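PDB 6D8V: probable chemoreceptor (Methyl-accepting chemotaxis) transmembrane protein from Rhizobium meliloti, which probably senses quaternary ammonium compounds as a chemotaxis receptor, binding them in an extracytoplasmic PDC (Cache-type) sensor domain. Local coordinates for residues R34-V39 / G166-D171; A52-L57 / G97-Y102; A60-H65 / W103-N108; G70-E75 / S114-D119. All coordinates share one frame; numbering follows the deposited sequence.

Contact 1 (R34-V39 / G166-D171); sequences RTMSGV and GVSGVD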
loop_
_atom_site.group_PDB
_atom_site.type_symbol
_atom_site.label_atom_id
_atom_site.label_comp_id
_atom_site.label_asym_id
_atom_site.label_seq_id
_atom_site.Cartn_x
_atom_site.Cartn_y
_atom_site.Cartn_z
ATOM N N ARG A 34 6.531 -5.687 9.920
ATOM C CA ARG A 34 6.890 -5.496 11.327
ATOM C C ARG A 34 7.930 -6.519 11.784
ATOM O O ARG A 34 8.877 -6.176 12.503
ATOM C CB ARG A 34 5.640 -5.561 12.216
ATOM C CG ARG A 34 5.921 -5.367 13.707
ATOM C CD ARG A 34 4.655 -5.143 14.543
ATOM N NE ARG A 34 4.978 -4.742 15.914
ATOM C CZ ARG A 34 4.087 -4.327 16.811
ATOM N NH1 ARG A 34 2.803 -4.250 16.494
ATOM N NH2 ARG A 34 4.485 -3.989 18.029
ATOM N N THR A 35 7.766 -7.785 11.387
ATOM C CA THR A 35 8.790 -8.784 11.674
ATOM C C THR A 35 10.145 -8.368 11.114
ATOM O O THR A 35 11.161 -8.431 11.813
ATOM C CB THR A 35 8.385 -10.143 11.104
ATOM O OG1 THR A 35 7.285 -10.673 11.852
ATOM C CG2 THR A 35 9.555 -11.116 11.176
ATOM N N MET A 36 10.180 -7.952 9.844
ATOM C CA MET A 36 11.443 -7.546 9.236
ATOM C C MET A 36 12.061 -6.365 9.977
ATOM O O MET A 36 13.264 -6.361 10.263
ATOM C CB MET A 36 11.234 -7.205 7.760
ATOM C CG MET A 36 12.522 -6.869 7.033
ATOM S SD MET A 36 13.577 -8.315 6.835
ATOM C CE MET A 36 12.573 -9.303 5.728
ATOM N N SER A 37 11.253 -5.352 10.294
ATOM C CA SER A 37 11.730 -4.247 11.118
ATOM C C SER A 37 12.393 -4.752 12.392
ATOM O O SER A 37 13.379 -4.166 12.856
ATOM C CB SER A 37 10.567 -3.314 11.457
ATOM O OG SER A 37 10.924 -2.402 12.481
ATOM N N GLY A 38 11.868 -5.837 12.968
ATOM C CA GLY A 38 12.458 -6.380 14.180
ATOM C C GLY A 38 13.813 -7.013 13.934
ATOM O O GLY A 38 14.794 -6.689 14.611
ATOM N N VAL A 39 13.891 -7.931 12.963
ATOM C CA VAL A 39 15.155 -8.631 12.734
ATOM C C VAL A 39 16.235 -7.661 12.277
ATOM O O VAL A 39 17.421 -7.846 12.588
ATOM C CB VAL A 39 14.989 -9.793 11.731
ATOM C CG1 VAL A 39 13.525 -10.054 11.444
ATOM C CG2 VAL A 39 15.760 -9.515 10.453
ATOM N N GLY A 166 15.941 3.947 11.593
ATOM C CA GLY A 166 15.461 4.025 10.231
ATOM C C GLY A 166 14.073 3.420 10.112
ATOM O O GLY A 166 13.430 3.089 11.110
ATOM N N VAL A 167 13.641 3.275 8.863
ATOM C CA VAL A 167 12.309 2.778 8.538
ATOM C C VAL A 167 12.443 1.649 7.527
ATOM O O VAL A 167 13.149 1.793 6.526
ATOM C CB VAL A 167 11.411 3.895 7.968
ATOM C CG1 VAL A 167 10.073 3.321 7.525
ATOM C CG2 VAL A 167 11.225 5.015 8.981
ATOM N N SER A 168 11.755 0.540 7.778
ATOM C CA SER A 168 11.596 -0.540 6.815
ATOM C C SER A 168 10.132 -0.652 6.399
ATOM O O SER A 168 9.217 -0.298 7.148
ATOM C CB SER A 168 12.075 -1.869 7.405
ATOM O OG SER A 168 11.614 -2.962 6.626
ATOM N N GLY A 169 9.908 -1.146 5.186
ATOM C CA GLY A 169 8.545 -1.273 4.705
ATOM C C GLY A 169 8.434 -2.216 3.524
ATOM O O GLY A 169 9.427 -2.701 2.982
ATOM N N VAL A 170 7.189 -2.443 3.117
ATOM C CA VAL A 170 6.824 -3.356 2.042
ATOM C C VAL A 170 5.881 -2.617 1.097
ATOM O O VAL A 170 5.187 -1.678 1.504
ATOM C CB VAL A 170 6.165 -4.623 2.639
ATOM C CG1 VAL A 170 5.522 -5.485 1.571
ATOM C CG2 VAL A 170 7.191 -5.407 3.423
ATOM N N ASP A 171 5.844 -3.036 -0.171
ATOM C CA ASP A 171 5.061 -2.312 -1.176
ATOM C C ASP A 171 3.970 -3.182 -1.778
ATOM O O ASP A 171 4.152 -4.385 -1.969
ATOM C CB ASP A 171 5.936 -1.764 -2.318
ATOM C CG ASP A 171 7.019 -0.848 -1.821
ATOM O OD1 ASP A 171 6.843 -0.234 -0.737
ATOM O OD2 ASP A 171 8.053 -0.746 -2.509
#

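Contact 2 (A52-L57 / G97-Y102); sequences AGAINL and GAFTPY. With PBE (1,1-dimethyl-prolinium), chain C.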
loop_
_atom_site.group_PDB
_atom_site.type_symbol
_atom_site.label_atom_id
_atom_site.label_comp_id
_atom_site.label_asym_id
_atom_site.label_seq_id
_atom_site.Cartn_x
_atom_site.Cartn_y
_atom_site.Cartn_z
ATOM N N ALA A 52 26.063 -5.651 4.804
ATOM C CA ALA A 52 25.891 -6.565 3.681
ATOM C C ALA A 52 24.734 -7.522 3.933
ATOM O O ALA A 52 23.847 -7.681 3.086
ATOM C CB ALA A 52 27.190 -7.336 3.431
ATOM N N GLY A 53 24.721 -8.154 5.109
ATOM C CA GLY A 53 23.679 -9.116 5.428
ATOM C C GLY A 53 22.296 -8.506 5.542
ATOM O O GLY A 53 21.298 -9.154 5.209
ATOM N N ALA A 54 22.203 -7.267 6.029
ATOM C CA ALA A 54 20.902 -6.610 6.057
ATOM C C ALA A 54 20.244 -6.658 4.683
ATOM O O ALA A 54 19.035 -6.891 4.573
ATOM C CB ALA A 54 21.040 -5.166 6.542
ATOM N N ILE A 55 21.030 -6.469 3.619
ATOM C CA ILE A 55 20.491 -6.594 2.266
ATOM C C ILE A 55 20.055 -8.030 1.992
ATOM O O ILE A 55 18.946 -8.265 1.498
ATOM C CB ILE A 55 21.512 -6.100 1.223
ATOM C CG1 ILE A 55 21.607 -4.570 1.243
ATOM C CG2 ILE A 55 21.120 -6.569 -0.170
ATOM C CD1 ILE A 55 22.912 -4.029 1.778
ATOM N N ASN A 56 20.911 -9.010 2.299
ATOM C CA ASN A 56 20.519 -10.411 2.157
ATOM C C ASN A 56 19.163 -10.670 2.805
ATOM O O ASN A 56 18.230 -11.151 2.150
ATOM C CB ASN A 56 21.586 -11.326 2.766
ATOM C CG ASN A 56 21.279 -12.810 2.567
ATOM O OD1 ASN A 56 20.543 -13.189 1.657
ATOM N ND2 ASN A 56 21.852 -13.652 3.421
ATOM N N LEU A 57 19.030 -10.338 4.093
ATOM C CA LEU A 57 17.802 -10.656 4.815
ATOM C C LEU A 57 16.595 -9.939 4.220
ATOM O O LEU A 57 15.490 -10.491 4.200
ATOM C CB LEU A 57 17.949 -10.295 6.292
ATOM C CG LEU A 57 19.090 -10.963 7.045
ATOM C CD1 LEU A 57 19.126 -10.490 8.492
ATOM C CD2 LEU A 57 18.969 -12.478 6.962
ATOM N N GLY A 97 24.423 9.300 -0.613
ATOM C CA GLY A 97 25.300 8.734 0.393
ATOM C C GLY A 97 24.558 8.244 1.622
ATOM O O GLY A 97 24.881 8.640 2.745
ATOM N N ALA A 98 23.565 7.377 1.433
ATOM C CA ALA A 98 22.774 6.886 2.550
ATOM C C ALA A 98 22.382 5.438 2.295
ATOM O O ALA A 98 22.129 5.047 1.151
ATOM C CB ALA A 98 21.527 7.748 2.773
ATOM N N PHE A 99 22.330 4.650 3.366
ATOM C CA PHE A 99 22.022 3.224 3.263
ATOM C C PHE A 99 20.553 3.057 2.899
ATOM O O PHE A 99 19.669 3.225 3.738
ATOM C CB PHE A 99 22.358 2.514 4.569
ATOM C CG PHE A 99 22.162 1.025 4.515
ATOM C CD1 PHE A 99 22.632 0.292 3.434
ATOM C CD2 PHE A 99 21.518 0.357 5.545
ATOM C CE1 PHE A 99 22.457 -1.077 3.378
ATOM C CE2 PHE A 99 21.340 -1.013 5.495
ATOM C CZ PHE A 99 21.810 -1.734 4.411
ATOM N N THR A 100 20.288 2.713 1.640
ATOM C CA THR A 100 18.927 2.613 1.113
ATOM C C THR A 100 18.816 1.405 0.191
ATOM O O THR A 100 18.770 1.536 -1.038
ATOM C CB THR A 100 18.531 3.899 0.377
ATOM O OG1 THR A 100 19.595 4.299 -0.497
ATOM C CG2 THR A 100 18.256 5.023 1.364
ATOM N N PRO A 101 18.768 0.203 0.754
ATOM C CA PRO A 101 18.558 -0.993 -0.070
ATOM C C PRO A 101 17.104 -1.137 -0.479
ATOM O O PRO A 101 16.186 -0.751 0.248
ATOM C CB PRO A 101 18.971 -2.147 0.856
ATOM C CG PRO A 101 19.475 -1.514 2.124
ATOM C CD PRO A 101 18.922 -0.130 2.177
ATOM N N TYR A 102 16.896 -1.730 -1.655
ATOM C CA TYR A 102 15.537 -1.868 -2.173
ATOM C C TYR A 102 15.461 -3.065 -3.111
ATOM O O TYR A 102 15.997 -3.016 -4.222
ATOM C CB TYR A 102 15.107 -0.594 -2.884
ATOM C CG TYR A 102 13.693 -0.645 -3.412
ATOM C CD1 TYR A 102 12.725 -1.422 -2.788
ATOM C CD2 TYR A 102 13.325 0.090 -4.533
ATOM C CE1 TYR A 102 11.433 -1.469 -3.270
ATOM C CE2 TYR A 102 12.038 0.048 -5.019
ATOM C CZ TYR A 102 11.095 -0.731 -4.389
ATOM O OH TYR A 102 9.808 -0.769 -4.879
HETATM N N PBE C . 10.437 2.809 -2.198
HETATM C CD PBE C . 10.115 2.865 -0.932
HETATM C CA PBE C . 10.049 4.201 -2.668
HETATM C CB PBE C . 10.607 5.100 -1.493
HETATM C CG PBE C . 10.502 4.385 -0.458
HETATM C CE PBE C . 11.886 2.551 -2.335
HETATM C CF PBE C . 9.642 1.777 -2.891
HETATM C C PBE C . 10.565 4.618 -3.952
HETATM O O PBE C . 10.568 5.846 -4.244
HETATM O OXT PBE C . 10.985 3.779 -4.792
#

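Contact 3 (A60-H65 / W103-N108); sequences ANLEQH and WSKDRN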
loop_
_atom_site.group_PDB
_atom_site.type_symbol
_atom_site.label_atom_id
_atom_site.label_comp_id
_atom_site.label_asym_id
_atom_site.label_seq_id
_atom_site.Cartn_x
_atom_site.Cartn_y
_atom_site.Cartn_z
ATOM N N ALA A 60 14.046 -11.651 1.889
ATOM C CA ALA A 60 13.155 -12.717 2.336
ATOM C C ALA A 60 11.692 -12.323 2.209
ATOM O O ALA A 60 10.838 -13.179 1.935
ATOM C CB ALA A 60 13.471 -13.094 3.779
ATOM N N ASN A 61 11.383 -11.037 2.398
ATOM C CA ASN A 61 9.989 -10.600 2.407
ATOM C C ASN A 61 9.332 -10.722 1.038
ATOM O O ASN A 61 8.101 -10.823 0.955
ATOM C CB ASN A 61 9.895 -9.160 2.899
ATOM C CG ASN A 61 9.465 -9.068 4.343
ATOM O OD1 ASN A 61 8.743 -9.933 4.846
ATOM N ND2 ASN A 61 9.897 -8.007 5.020
ATOM N N LEU A 62 10.123 -10.692 -0.041
ATOM C CA LEU A 62 9.567 -10.866 -1.379
ATOM C C LEU A 62 9.500 -12.334 -1.786
ATOM O O LEU A 62 8.587 -12.732 -2.522
ATOM C CB LEU A 62 10.387 -10.084 -2.401
ATOM C CG LEU A 62 10.148 -8.582 -2.530
ATOM C CD1 LEU A 62 10.975 -8.021 -3.683
ATOM C CD2 LEU A 62 8.671 -8.257 -2.723
ATOM N N GLU A 63 10.453 -13.147 -1.328
ATOM C CA GLU A 63 10.420 -14.569 -1.643
ATOM C C GLU A 63 9.262 -15.284 -0.955
ATOM O O GLU A 63 8.803 -16.320 -1.448
ATOM C CB GLU A 63 11.743 -15.226 -1.251
ATOM C CG GLU A 63 12.937 -14.863 -2.125
ATOM C CD GLU A 63 14.209 -15.570 -1.671
ATOM O OE1 GLU A 63 14.897 -15.044 -0.769
ATOM O OE2 GLU A 63 14.508 -16.662 -2.201
ATOM N N GLN A 64 8.776 -14.770 0.178
ATOM C CA GLN A 64 7.747 -15.483 0.933
ATOM C C GLN A 64 6.340 -14.935 0.738
ATOM O O GLN A 64 5.375 -15.630 1.063
ATOM C CB GLN A 64 8.064 -15.471 2.436
ATOM C CG GLN A 64 9.480 -15.898 2.814
ATOM C CD GLN A 64 9.796 -17.348 2.484
ATOM O OE1 GLN A 64 8.961 -18.243 2.657
ATOM N NE2 GLN A 64 11.018 -17.587 2.007
ATOM N N HIS A 65 6.184 -13.716 0.235
ATOM C CA HIS A 65 4.865 -13.109 0.059
ATOM C C HIS A 65 4.759 -12.564 -1.363
ATOM O O HIS A 65 5.341 -11.525 -1.690
ATOM C CB HIS A 65 4.642 -12.026 1.102
ATOM C CG HIS A 65 4.982 -12.472 2.487
ATOM N ND1 HIS A 65 4.110 -13.198 3.269
ATOM C CD2 HIS A 65 6.120 -12.342 3.210
ATOM C CE1 HIS A 65 4.688 -13.477 4.423
ATOM N NE2 HIS A 65 5.906 -12.966 4.414
ATOM N N TRP A 103 14.779 -4.118 -2.674
ATOM C CA TRP A 103 14.414 -5.223 -3.549
ATOM C C TRP A 103 13.039 -4.957 -4.147
ATOM O O TRP A 103 12.098 -4.628 -3.423
ATOM C CB TRP A 103 14.407 -6.549 -2.785
ATOM C CG TRP A 103 15.763 -7.023 -2.358
ATOM C CD1 TRP A 103 16.321 -6.904 -1.119
ATOM C CD2 TRP A 103 16.732 -7.697 -3.172
ATOM N NE1 TRP A 103 17.575 -7.464 -1.109
ATOM C CE2 TRP A 103 17.852 -7.955 -2.358
ATOM C CE3 TRP A 103 16.762 -8.105 -4.510
ATOM C CZ2 TRP A 103 18.987 -8.604 -2.836
ATOM C CZ3 TRP A 103 17.889 -8.748 -4.982
ATOM C CH2 TRP A 103 18.987 -8.991 -4.148
ATOM N N SER A 104 12.931 -5.101 -5.466
ATOM C CA SER A 104 11.696 -4.811 -6.179
ATOM C C SER A 104 11.577 -5.758 -7.362
ATOM O O SER A 104 12.515 -6.481 -7.705
ATOM C CB SER A 104 11.658 -3.357 -6.655
ATOM O OG SER A 104 12.748 -3.090 -7.527
ATOM N N LYS A 105 10.412 -5.745 -7.994
ATOM C CA LYS A 105 10.218 -6.484 -9.228
ATOM C C LYS A 105 10.473 -5.580 -10.428
ATOM O O LYS A 105 10.272 -4.364 -10.378
ATOM C CB LYS A 105 8.811 -7.075 -9.304
ATOM C CG LYS A 105 8.428 -7.864 -8.076
ATOM C CD LYS A 105 7.820 -9.210 -8.426
ATOM C CE LYS A 105 7.421 -9.933 -7.156
ATOM N NZ LYS A 105 6.421 -9.130 -6.389
ATOM N N ASP A 106 10.941 -6.190 -11.502
ATOM C CA ASP A 106 11.221 -5.486 -12.735
ATOM C C ASP A 106 10.096 -5.763 -13.738
ATOM O O ASP A 106 9.051 -6.324 -13.377
ATOM C CB ASP A 106 12.597 -5.911 -13.256
ATOM C CG ASP A 106 12.624 -7.359 -13.685
ATOM O OD1 ASP A 106 11.654 -8.083 -13.383
ATOM O OD2 ASP A 106 13.605 -7.773 -14.338
ATOM N N ARG A 107 10.310 -5.388 -15.006
ATOM C CA ARG A 107 9.269 -5.543 -16.015
ATOM C C ARG A 107 8.927 -7.005 -16.269
ATOM O O ARG A 107 7.795 -7.311 -16.658
ATOM C CB ARG A 107 9.697 -4.893 -17.330
ATOM C CG ARG A 107 10.650 -3.724 -17.203
ATOM C CD ARG A 107 12.099 -4.156 -17.387
ATOM N NE ARG A 107 12.990 -3.004 -17.498
ATOM C CZ ARG A 107 13.356 -2.449 -18.648
ATOM N NH1 ARG A 107 12.917 -2.948 -19.796
ATOM N NH2 ARG A 107 14.166 -1.399 -18.650
ATOM N N ASN A 108 9.886 -7.912 -16.086
ATOM C CA ASN A 108 9.711 -9.314 -16.440
ATOM C C ASN A 108 9.301 -10.185 -15.262
ATOM O O ASN A 108 9.223 -11.409 -15.417
ATOM C CB ASN A 108 11.001 -9.875 -17.052
ATOM C CG ASN A 108 11.529 -9.037 -18.202
ATOM O OD1 ASN A 108 11.000 -9.076 -19.313
ATOM N ND2 ASN A 108 12.596 -8.293 -17.944
#

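Contact 4 (G70-E75 / S114-D119); sequences GSWFAE and STFKAD. With PBE (1,1-dimethyl-prolinium), chain C.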
loop_
_atom_site.group_PDB
_atom_site.type_symbol
_atom_site.label_atom_id
_atom_site.label_comp_id
_atom_site.label_asym_id
_atom_site.label_seq_id
_atom_site.Cartn_x
_atom_site.Cartn_y
_atom_site.Cartn_z
ATOM N N GLY A 70 7.722 -5.072 -3.364
ATOM C CA GLY A 70 9.083 -4.719 -3.007
ATOM C C GLY A 70 9.250 -4.609 -1.516
ATOM O O GLY A 70 8.283 -4.415 -0.766
ATOM N N SER A 71 10.505 -4.733 -1.082
ATOM C CA SER A 71 10.897 -4.664 0.318
ATOM C C SER A 71 12.081 -3.716 0.424
ATOM O O SER A 71 13.042 -3.838 -0.345
ATOM C CB SER A 71 11.261 -6.058 0.853
ATOM O OG SER A 71 11.419 -6.070 2.260
ATOM N N TRP A 72 12.024 -2.773 1.363
ATOM C CA TRP A 72 13.042 -1.734 1.415
ATOM C C TRP A 72 13.386 -1.402 2.860
ATOM O O TRP A 72 12.778 -1.909 3.812
ATOM C CB TRP A 72 12.584 -0.484 0.656
ATOM C CG TRP A 72 11.186 -0.080 0.988
ATOM C CD1 TRP A 72 10.041 -0.476 0.349
ATOM C CD2 TRP A 72 10.773 0.800 2.037
ATOM N NE1 TRP A 72 8.948 0.110 0.934
ATOM C CE2 TRP A 72 9.370 0.898 1.973
ATOM C CE3 TRP A 72 11.453 1.521 3.020
ATOM C CZ2 TRP A 72 8.637 1.682 2.854
ATOM C CZ3 TRP A 72 10.722 2.294 3.897
ATOM C CH2 TRP A 72 9.330 2.371 3.807
ATOM N N PHE A 73 14.389 -0.536 3.006
ATOM C CA PHE A 73 14.777 -0.000 4.307
ATOM C C PHE A 73 15.500 1.322 4.103
ATOM O O PHE A 73 16.557 1.359 3.464
ATOM C CB PHE A 73 15.666 -0.979 5.069
ATOM C CG PHE A 73 16.375 -0.350 6.233
ATOM C CD1 PHE A 73 15.667 0.044 7.354
ATOM C CD2 PHE A 73 17.744 -0.128 6.196
ATOM C CE1 PHE A 73 16.310 0.635 8.423
ATOM C CE2 PHE A 73 18.394 0.462 7.266
ATOM C CZ PHE A 73 17.676 0.844 8.380
ATOM N N ALA A 74 14.943 2.398 4.652
ATOM C CA ALA A 74 15.602 3.697 4.681
ATOM C C ALA A 74 16.179 3.925 6.071
ATOM O O ALA A 74 15.450 3.881 7.067
ATOM C CB ALA A 74 14.633 4.820 4.312
ATOM N N GLU A 75 17.478 4.171 6.132
ATOM C CA GLU A 75 18.207 4.255 7.388
ATOM C C GLU A 75 18.413 5.709 7.794
ATOM O O GLU A 75 18.893 6.518 6.991
ATOM C CB GLU A 75 19.556 3.544 7.263
ATOM C CG GLU A 75 20.636 4.082 8.184
ATOM C CD GLU A 75 21.702 4.866 7.441
ATOM O OE1 GLU A 75 21.442 5.289 6.296
ATOM O OE2 GLU A 75 22.802 5.056 8.003
ATOM N N SER A 114 17.604 -2.303 -6.076
ATOM C CA SER A 114 17.578 -0.906 -6.473
ATOM C C SER A 114 18.149 -0.036 -5.353
ATOM O O SER A 114 18.782 -0.523 -4.413
ATOM C CB SER A 114 16.149 -0.504 -6.846
ATOM O OG SER A 114 15.548 -1.493 -7.667
ATOM N N THR A 115 17.940 1.272 -5.468
ATOM C CA THR A 115 18.291 2.212 -4.414
ATOM C C THR A 115 17.495 3.482 -4.654
ATOM O O THR A 115 17.142 3.796 -5.794
ATOM C CB THR A 115 19.793 2.513 -4.373
ATOM O OG1 THR A 115 20.521 1.297 -4.161
ATOM C CG2 THR A 115 20.105 3.477 -3.242
ATOM N N PHE A 116 17.204 4.198 -3.571
ATOM C CA PHE A 116 16.289 5.327 -3.622
ATOM C C PHE A 116 16.822 6.462 -2.758
ATOM O O PHE A 116 17.761 6.291 -1.975
ATOM C CB PHE A 116 14.886 4.914 -3.173
ATOM C CG PHE A 116 14.849 4.276 -1.813
ATOM C CD1 PHE A 116 15.210 2.948 -1.642
ATOM C CD2 PHE A 116 14.437 4.999 -0.709
ATOM C CE1 PHE A 116 15.173 2.359 -0.390
ATOM C CE2 PHE A 116 14.395 4.417 0.541
ATOM C CZ PHE A 116 14.765 3.096 0.704
ATOM N N LYS A 117 16.207 7.632 -2.913
ATOM C CA LYS A 117 16.602 8.811 -2.158
ATOM C C LYS A 117 15.946 8.817 -0.783
ATOM O O LYS A 117 14.805 8.380 -0.610
ATOM C CB LYS A 117 16.234 10.096 -2.910
ATOM C CG LYS A 117 16.407 11.354 -2.060
ATOM C CD LYS A 117 15.933 12.619 -2.757
ATOM C CE LYS A 117 16.117 13.830 -1.843
ATOM N NZ LYS A 117 15.864 15.131 -2.528
ATOM N N ALA A 118 16.684 9.338 0.199
ATOM C CA ALA A 118 16.227 9.356 1.589
ATOM C C ALA A 118 15.384 10.605 1.834
ATOM O O ALA A 118 15.823 11.590 2.433
ATOM C CB ALA A 118 17.417 9.287 2.539
ATOM N N ASP A 119 14.132 10.549 1.370
ATOM C CA ASP A 119 13.197 11.668 1.507
ATOM C C ASP A 119 12.459 11.514 2.833
ATOM O O ASP A 119 11.353 10.977 2.894
ATOM C CB ASP A 119 12.243 11.716 0.320
ATOM C CG ASP A 119 11.407 12.980 0.295
ATOM O OD1 ASP A 119 11.613 13.841 1.177
ATOM O OD2 ASP A 119 10.550 13.119 -0.604
HETATM N N PBE C . 10.437 2.809 -2.198
HETATM C CD PBE C . 10.115 2.865 -0.932
HETATM C CA PBE C . 10.049 4.201 -2.668
HETATM C CB PBE C . 10.607 5.100 -1.493
HETATM C CG PBE C . 10.502 4.385 -0.458
HETATM C CE PBE C . 11.886 2.551 -2.335
HETATM C CF PBE C . 9.642 1.777 -2.891
HETATM C C PBE C . 10.565 4.618 -3.952
HETATM O O PBE C . 10.568 5.846 -4.244
HETATM O OXT PBE C . 10.985 3.779 -4.792
#

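Contact 1 (R34-V39 / G166-D171)
Ser168 faces Met36 and Ser37 where the long helix 2-45 lies against the antiparallel sheet of the first PDC sensor domain, a Cache-type fold built round such a sheet. Small residues suit this close approach, with the CA atoms of Ser37 and Ser168 5.7 Å apart. Along strand 163-173, Gly166 comes first, in a backbone conformation that would press a CB against the preceding carbonyl oxygen. Val167 turns its side chain from the helix to the other face of the sheet, where it meets Trp72, while its backbone pairs with Ala74. Ser168 then points at the helix, its OG 4.0 Å from Met36 CG and 4.4 Å from Ser37 N. Neither approach is a hydrogen bond; this buried hydroxyl is satisfied by Trp72 O on the adjacent strand, and that of Ser37 by Pro157 O. Met36 leaves the helix with CG opposite the backbone N (chi1 -176°), then bends at chi2 and chi3, which carries its end away from the strand and the methyl CE to Asn61. Gly169 continues the backbone pairing with Trp72, and Val170 fits among Leu29, Ala33 and Asn61, an apolar side chain for the helix-covered face. Asp171 closes the segment in the ligand pocket, where its OD1 accepts hydrogen bonds from both Trp72 NE1 and Ser153 OG.

Contact 2 (A52-L57 / G97-Y102)
Ile55 reaches from helix 51-58 to both Pro101 and Phe99. From its CB, the CG1 branch lies opposite the carbonyl carbon (chi1 -74°), which sends it across the proline ring at roughly a right angle: CG1 is 3.6 Å from Pro101 CB and 3.8 Å from Pro101 CG. One bond further, CD1 ends at the rim of Phe99, in the plane of the ring and 3.4 Å from CE1. Ala54 CB, one residue back on the helix, adds a methyl near the same rim, 4.1 Å from Phe99 CZ, while Pro101 CD covers one face of that ring. The branched chain of Ile55 and the flat ring of Phe99 thus meet through carbon atoms alone. Here helix 51-58 of the PDC sensor domain packs on the start of strand 101-105, whose alternation turns the next residue, Tyr102, the other way, into the ligand pocket. The methyl CE of 1,1-dimethyl-prolinium sits over the centre of the Tyr102 ring, 3.5 Å above its plane, as in the aromatic cages that hold quaternary ammonium by cation-pi attraction. An alanine in place of Tyr102 removes this ring, and methyls CE and CF would probably be left without their aromatic wall and be freer to shift. The second methyl, CF, lies 3.2 Å from Tyr102 OH.

Contact 3 (A60-H65 / W103-N108)
Leu62 swings CG opposite its carbonyl carbon (chi1 -80°) and then runs straight on to CD1 (chi2 -175°), so that this methyl is delivered to the backbone of Trp103. The backbone of Trp103 turns CB toward the leucine, and chi1, with CG anti to the carbonyl carbon, carries the indole away. The contact seats the short helix 60-64 of the PDC sensor domain on strand 101-105 of its antiparallel sheet; the axes of the short segments come within 9.1 Å, their N-to-C directions 34° apart. Leu62 CD1 is 3.6 Å from Trp103 O and 3.8 Å from Trp103 CB, with Ser104 N close behind at 3.9 Å. A leucine fits because its forked end can lie along the strand, and Ala68 and Ile111 extend its apolar surroundings. The indole, partly exposed, rests against Ile111 and Lys59, and its NE1 hydrogen-bonds to Ile55 O in the preceding helix. Ser104 points its side chain to the other side of the sheet, where a small polar residue makes a weak hydrogen bond with Ser114 OG. Lys105 folds its long chain back toward the helix: NZ comes to 4.4 Å from Leu62 CD2 while hydrogen-bonding to Ala68 O.

Contact 4 (G70-E75 / S114-D119)
Phe116 turns the edge of its ring to Ala74, with CE2 3.8 Å from the alanine CB, and lays one face on the bound 1,1-dimethyl-prolinium. The ligand methyl CE stands 3.4 Å above that face, displaced toward the rim. Trp72 gives the ligand a second flat wall: ring carbon CD lies over its indole, closest to NE1 at 3.5 Å, and the backbone N of Ala74 is at the indole edge, in plane. Trp72 CB comes obliquely to the phenylalanine ring, 4.0 Å from Phe116 CE1. Both aromatics place CG between the backbone N and the carbonyl carbon (chi1 46° for Trp72, 55° for Phe116), which turns them into the pocket. Large aromatics suit a quaternary ammonium, which has no N-H to donate and is held by ring faces, consistent with cation-pi attraction; the ligand is also hydrogen-bonded to the backbone N atoms of Glu143 and Gly144. Replacing Phe116 by a serine would probably leave methyl CE without this wall and open a gap beside Ala74 CB. The indole, hydrogen-bonded to Asp171, meets Trp124 of helix 123-131 edge-to-face. In the sheet, strand 101-105 lies between strands 70-75 and 111-115, so Phe116, just past the end of 111-115, reaches by its side chain to the far strand, while helix 123-131 covers Ala74.

How the contacts relate
All four contacts converge on one antiparallel sheet of the PDC sensor domain, with centres 8 to 15 Å apart. Contacts 2 and 4 are the closest pair, and both touch the ligand; contact 1 adds Asp171 to the same pocket. Along the chain, contact 1 spans the others, from helix 2-45 to strand 163-173, whereas the segments of contacts 2, 3 and 4 alternate. Contacts 2 and 3 share strand 101-105, which strand 70-75 of contact 4 links to strand 163-173 of contact 1. Helices 2-45, 51-58 and 60-64 thus pack on the sheet whose other side carries the pocket, an arrangement that could couple ligand binding to the long helix.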